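PDB 3LJS: fructokinase from Xylella fastidiosa Temecula1, which probably phosphorylates fructose with ATP, as a bacterial fructokinase of the PfkB family of carbohydrate kinases. Local coordinates for residues V236-R241 against G245-F250; Q54-L59 against E120-A125. One frame throughout, in Å; residues are numbered along the deposited sequence.

Contact 1 of 2, residues V236-R241 against G245-F250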
# COMPACT_ATOMS: atom_id res chain seq x y z
N VAL B 236 -23.26 26.53 4.05
CA VAL B 236 -21.98 27.01 4.57
C VAL B 236 -22.12 28.39 5.20
O VAL B 236 -22.72 29.30 4.62
CB VAL B 236 -20.91 27.07 3.46
CG1 VAL B 236 -19.61 27.63 4.01
CG2 VAL B 236 -20.68 25.67 2.89
N HIS B 237 -21.59 28.54 6.41
CA HIS B 237 -21.63 29.80 7.12
C HIS B 237 -20.27 30.47 7.02
O HIS B 237 -19.24 29.80 7.06
CB HIS B 237 -21.97 29.59 8.60
CG HIS B 237 -23.33 29.02 8.84
ND1 HIS B 237 -23.70 27.77 8.41
CD2 HIS B 237 -24.41 29.54 9.47
CE1 HIS B 237 -24.95 27.53 8.76
NE2 HIS B 237 -25.41 28.59 9.41
N TRP B 238 -20.26 31.79 6.89
CA TRP B 238 -19.00 32.53 6.83
C TRP B 238 -18.97 33.55 7.96
O TRP B 238 -20.02 34.04 8.38
CB TRP B 238 -18.83 33.23 5.47
CG TRP B 238 -19.87 34.27 5.16
CD1 TRP B 238 -20.99 34.10 4.39
CD2 TRP B 238 -19.88 35.64 5.58
NE1 TRP B 238 -21.69 35.29 4.31
CE2 TRP B 238 -21.03 36.24 5.03
CE3 TRP B 238 -19.02 36.41 6.37
CZ2 TRP B 238 -21.34 37.59 5.25
CZ3 TRP B 238 -19.33 37.75 6.59
CH2 TRP B 238 -20.48 38.33 6.03
N TYR B 239 -17.77 33.84 8.44
CA TYR B 239 -17.57 34.80 9.53
C TYR B 239 -16.33 35.64 9.26
O TYR B 239 -15.34 35.14 8.73
CB TYR B 239 -17.33 34.07 10.85
CG TYR B 239 -18.41 33.10 11.27
CD1 TYR B 239 -19.46 33.51 12.09
CD2 TYR B 239 -18.37 31.77 10.85
CE1 TYR B 239 -20.46 32.61 12.48
CE2 TYR B 239 -19.36 30.87 11.23
CZ TYR B 239 -20.39 31.29 12.05
OH TYR B 239 -21.36 30.39 12.41
N THR B 240 -16.40 36.92 9.62
CA THR B 240 -15.26 37.83 9.49
C THR B 240 -15.22 38.50 10.85
O THR B 240 -16.09 38.24 11.69
CB THR B 240 -15.46 38.91 8.41
OG1 THR B 240 -16.58 39.74 8.76
CG2 THR B 240 -15.70 38.27 7.05
N ARG B 241 -14.24 39.36 11.08
CA ARG B 241 -14.18 40.03 12.38
C ARG B 241 -15.27 41.08 12.55
O ARG B 241 -15.44 41.61 13.65
CB ARG B 241 -12.80 40.66 12.59
CG ARG B 241 -11.68 39.65 12.54
CD ARG B 241 -10.31 40.25 12.81
NE ARG B 241 -9.28 39.24 12.65
CZ ARG B 241 -8.05 39.32 13.17
NH1 ARG B 241 -7.70 40.37 13.89
NH2 ARG B 241 -7.18 38.33 12.95
N GLY B 245 -22.56 35.46 7.95
CA GLY B 245 -23.69 35.21 7.08
C GLY B 245 -23.71 33.80 6.53
O GLY B 245 -23.03 32.91 7.04
N GLU B 246 -24.49 33.61 5.46
CA GLU B 246 -24.64 32.32 4.80
C GLU B 246 -24.11 32.34 3.37
O GLU B 246 -24.02 33.40 2.73
CB GLU B 246 -26.11 31.92 4.76
CG GLU B 246 -26.86 32.05 6.07
CD GLU B 246 -26.21 31.28 7.19
OE1 GLU B 246 -25.82 30.11 6.95
OE2 GLU B 246 -26.09 31.84 8.30
N VAL B 247 -23.79 31.16 2.86
CA VAL B 247 -23.30 31.03 1.49
C VAL B 247 -24.41 30.40 0.67
O VAL B 247 -25.06 29.44 1.11
CB VAL B 247 -22.05 30.12 1.41
CG1 VAL B 247 -21.69 29.84 -0.04
CG2 VAL B 247 -20.88 30.79 2.12
N PRO B 248 -24.68 30.94 -0.53
CA PRO B 248 -25.73 30.38 -1.40
C PRO B 248 -25.34 28.96 -1.80
O PRO B 248 -24.18 28.70 -2.10
CB PRO B 248 -25.73 31.34 -2.59
CG PRO B 248 -25.23 32.63 -2.01
CD PRO B 248 -24.11 32.16 -1.12
N THR B 249 -26.30 28.04 -1.81
CA THR B 249 -26.01 26.66 -2.18
C THR B 249 -26.68 26.26 -3.50
O THR B 249 -27.49 27.01 -4.04
CB THR B 249 -26.47 25.67 -1.08
OG1 THR B 249 -26.74 26.39 0.13
CG2 THR B 249 -25.38 24.65 -0.81
N PHE B 250 -26.34 25.08 -4.00
CA PHE B 250 -26.90 24.58 -5.25
C PHE B 250 -27.37 23.13 -5.13
O PHE B 250 -26.77 22.33 -4.41
CB PHE B 250 -25.88 24.71 -6.37
CG PHE B 250 -25.60 26.13 -6.77
CD1 PHE B 250 -26.44 26.79 -7.67
CD2 PHE B 250 -24.53 26.82 -6.22
CE1 PHE B 250 -26.21 28.12 -8.01
CE2 PHE B 250 -24.29 28.15 -6.56
CZ PHE B 250 -25.13 28.81 -7.45
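Trp238 lies flat on the backbone of Gly245. Gly245 CA sits over the face of its five-membered ring, 3.7 Å from the centroid, a CH-pi contact. The indole reaches this place because CG stands between the backbone N and the carbonyl carbon (chi1 62°), which lays the ring over Gly245 of the neighbouring strand. Glu246 O and Val247 CG2 lie at the ring's edge. On the other face of the hairpin, the side chains of His237 and Glu246 leave the sheet in the same direction. Glu246 OE1 lies over one face of the imidazole, and the carboxylate stands nearly upright on it, the planes 85° apart. Glu246 OE1 is 2.9 Å from His237 NE2, but the angle is too poor for a hydrogen bond. Val236 and Val247 flank each other, CB to CB 3.8 Å. The backbones pair as an antiparallel hairpin. Trp238 N bonds to Gly245 O at 3.0 Å. Gly245 N bonds back to Trp238 O at 2.9 Å. Val247 N bonds to Val236 O at 2.8 Å. Strand 244-246 is the outermost of the large sheet in this chain. Strand 237-240 pairs on its other side with strand 226-230, where Val236 touches the ATP-binding Thr230. Helix 289-305 packs against Trp238 and Val247.

Contact 2 of 2, residues Q54-L59 against E120-A125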
# COMPACT_ATOMS: atom_id res chain seq x y z
N GLN B 54 0.08 25.86 -8.82
CA GLN B 54 1.22 24.98 -8.71
C GLN B 54 1.00 24.06 -7.51
O GLN B 54 0.42 24.48 -6.50
CB GLN B 54 2.49 25.82 -8.51
CG GLN B 54 3.75 25.06 -8.22
CD GLN B 54 4.95 25.97 -8.04
OE1 GLN B 54 4.80 27.18 -7.83
NE2 GLN B 54 6.15 25.41 -8.10
N PHE B 55 1.41 22.80 -7.63
CA PHE B 55 1.29 21.88 -6.50
C PHE B 55 2.71 21.69 -5.98
O PHE B 55 3.61 21.33 -6.74
CB PHE B 55 0.73 20.52 -6.91
CG PHE B 55 0.71 19.53 -5.77
CD1 PHE B 55 -0.30 19.57 -4.81
CD2 PHE B 55 1.73 18.60 -5.63
CE1 PHE B 55 -0.29 18.70 -3.72
CE2 PHE B 55 1.75 17.72 -4.53
CZ PHE B 55 0.74 17.78 -3.58
N VAL B 56 2.90 21.94 -4.69
CA VAL B 56 4.20 21.79 -4.07
C VAL B 56 4.14 20.65 -3.06
O VAL B 56 3.34 20.66 -2.12
CB VAL B 56 4.63 23.10 -3.36
CG1 VAL B 56 5.93 22.88 -2.58
CG2 VAL B 56 4.83 24.19 -4.41
N GLY B 57 4.99 19.65 -3.26
CA GLY B 57 5.01 18.50 -2.38
C GLY B 57 5.94 17.44 -2.94
O GLY B 57 6.53 17.62 -4.01
N MSE B 58 6.04 16.33 -2.23
CA MSE B 58 6.91 15.25 -2.65
C MSE B 58 6.14 14.03 -3.12
O MSE B 58 5.20 13.60 -2.46
CB MSE B 58 7.85 14.88 -1.50
CG MSE B 58 8.90 13.84 -1.85
SE MSE B 58 10.25 13.76 -0.46
CE MSE B 58 11.57 14.92 -1.29
N LEU B 59 6.53 13.50 -4.27
CA LEU B 59 5.91 12.31 -4.85
C LEU B 59 6.96 11.20 -4.86
O LEU B 59 8.15 11.47 -5.01
CB LEU B 59 5.47 12.58 -6.29
CG LEU B 59 4.52 13.75 -6.55
CD1 LEU B 59 4.10 13.76 -8.02
CD2 LEU B 59 3.30 13.62 -5.65
N GLU B 120 14.08 22.60 2.82
CA GLU B 120 15.07 22.76 1.75
C GLU B 120 14.46 22.52 0.37
O GLU B 120 15.04 22.93 -0.64
CB GLU B 120 16.23 21.78 1.97
CG GLU B 120 15.82 20.33 1.77
CD GLU B 120 16.78 19.34 2.40
OE1 GLU B 120 16.95 19.39 3.64
OE2 GLU B 120 17.36 18.52 1.66
N HIS B 121 13.31 21.85 0.32
CA HIS B 121 12.67 21.55 -0.97
C HIS B 121 11.83 22.69 -1.53
O HIS B 121 11.42 22.65 -2.69
CB HIS B 121 11.81 20.29 -0.85
CG HIS B 121 12.59 19.06 -0.51
ND1 HIS B 121 13.63 18.59 -1.29
CD2 HIS B 121 12.51 18.22 0.55
CE1 HIS B 121 14.16 17.52 -0.72
NE2 HIS B 121 13.50 17.28 0.40
N PHE B 122 11.57 23.72 -0.72
CA PHE B 122 10.81 24.87 -1.19
C PHE B 122 11.67 25.65 -2.16
O PHE B 122 12.90 25.65 -2.05
CB PHE B 122 10.43 25.80 -0.03
CG PHE B 122 9.25 25.33 0.77
CD1 PHE B 122 8.05 25.02 0.14
CD2 PHE B 122 9.32 25.25 2.15
CE1 PHE B 122 6.93 24.65 0.88
CE2 PHE B 122 8.22 24.87 2.90
CZ PHE B 122 7.02 24.57 2.26
N GLN B 123 11.04 26.33 -3.11
CA GLN B 123 11.75 27.13 -4.10
C GLN B 123 11.30 28.58 -4.01
O GLN B 123 10.10 28.87 -4.01
CB GLN B 123 11.47 26.59 -5.50
CG GLN B 123 12.05 25.21 -5.74
CD GLN B 123 11.45 24.55 -6.96
OE1 GLN B 123 11.30 25.19 -8.00
NE2 GLN B 123 11.12 23.28 -6.84
N ASP B 124 12.25 29.50 -3.93
CA ASP B 124 11.93 30.91 -3.81
C ASP B 124 11.01 31.42 -4.92
O ASP B 124 10.17 32.27 -4.68
CB ASP B 124 13.21 31.74 -3.75
CG ASP B 124 13.97 31.55 -2.45
OD1 ASP B 124 13.52 30.72 -1.62
OD2 ASP B 124 15.01 32.21 -2.24
N ALA B 125 11.17 30.89 -6.13
CA ALA B 125 10.34 31.31 -7.26
C ALA B 125 8.85 31.01 -7.02
O ALA B 125 7.99 31.74 -7.50
CB ALA B 125 10.81 30.62 -8.54
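The His121 imidazole has the selenomethionine methyl of Met58 on one face and Glu120 CG on the opposite one. Met58 CE stands 3.5 Å from His121 NE2 and 3.8 Å from the ring centroid, a CH-pi contact 23° off the ring normal and offset toward the rim. The selenium is farther off and oblique to the ring. Met58 is extended through its first two torsions and bends at the last (chi3 -97°), which turns the methyl onto the imidazole. The Phe122 ring takes Val56 CG1 obliquely, 4.0 Å from CE1, and the two side chains cross at about a right angle. With CG1 anti to the backbone N (chi1 174°), this methyl is the branch of Val56 that meets the ring. Strand 53-60 belongs to the central, largely parallel sheet of the ribokinase-like fold, between strands 6-10 and 82-85. Residues 120-123 lead into helix 124-129, with Gln123 at its N-cap position. No hydrogen bond joins the two segments. Phe117 meets both the His121 and Phe122 rings edge-to-face, and Phe127 meets Phe122 in the same way. Helix 143-158 touches Phe122 through Val148 and Arg155.

How the contacts relate
Both contacts reach the same nine-stranded sheet, but on opposite sides of the chain's centre, about 32 Å apart between centres. Contact 1 joins two neighbouring strands at one margin of the sheet within this chain. Contact 2 sets strand 53-60, one in from the other margin, against the segment leading into a helix. Contact 1 is partly buried, with Glu246 exposed, and combines backbone hydrogen bonds with polar and apolar side chains. Contact 2 is buried, smaller, and made by side chains alone. Backbone bonding thus joins strands within the sheet, while side chains pack between the sheet and the segment ahead of the helix. Contact 1 adjoins ATP-binding residues; contact 2 lies away from them.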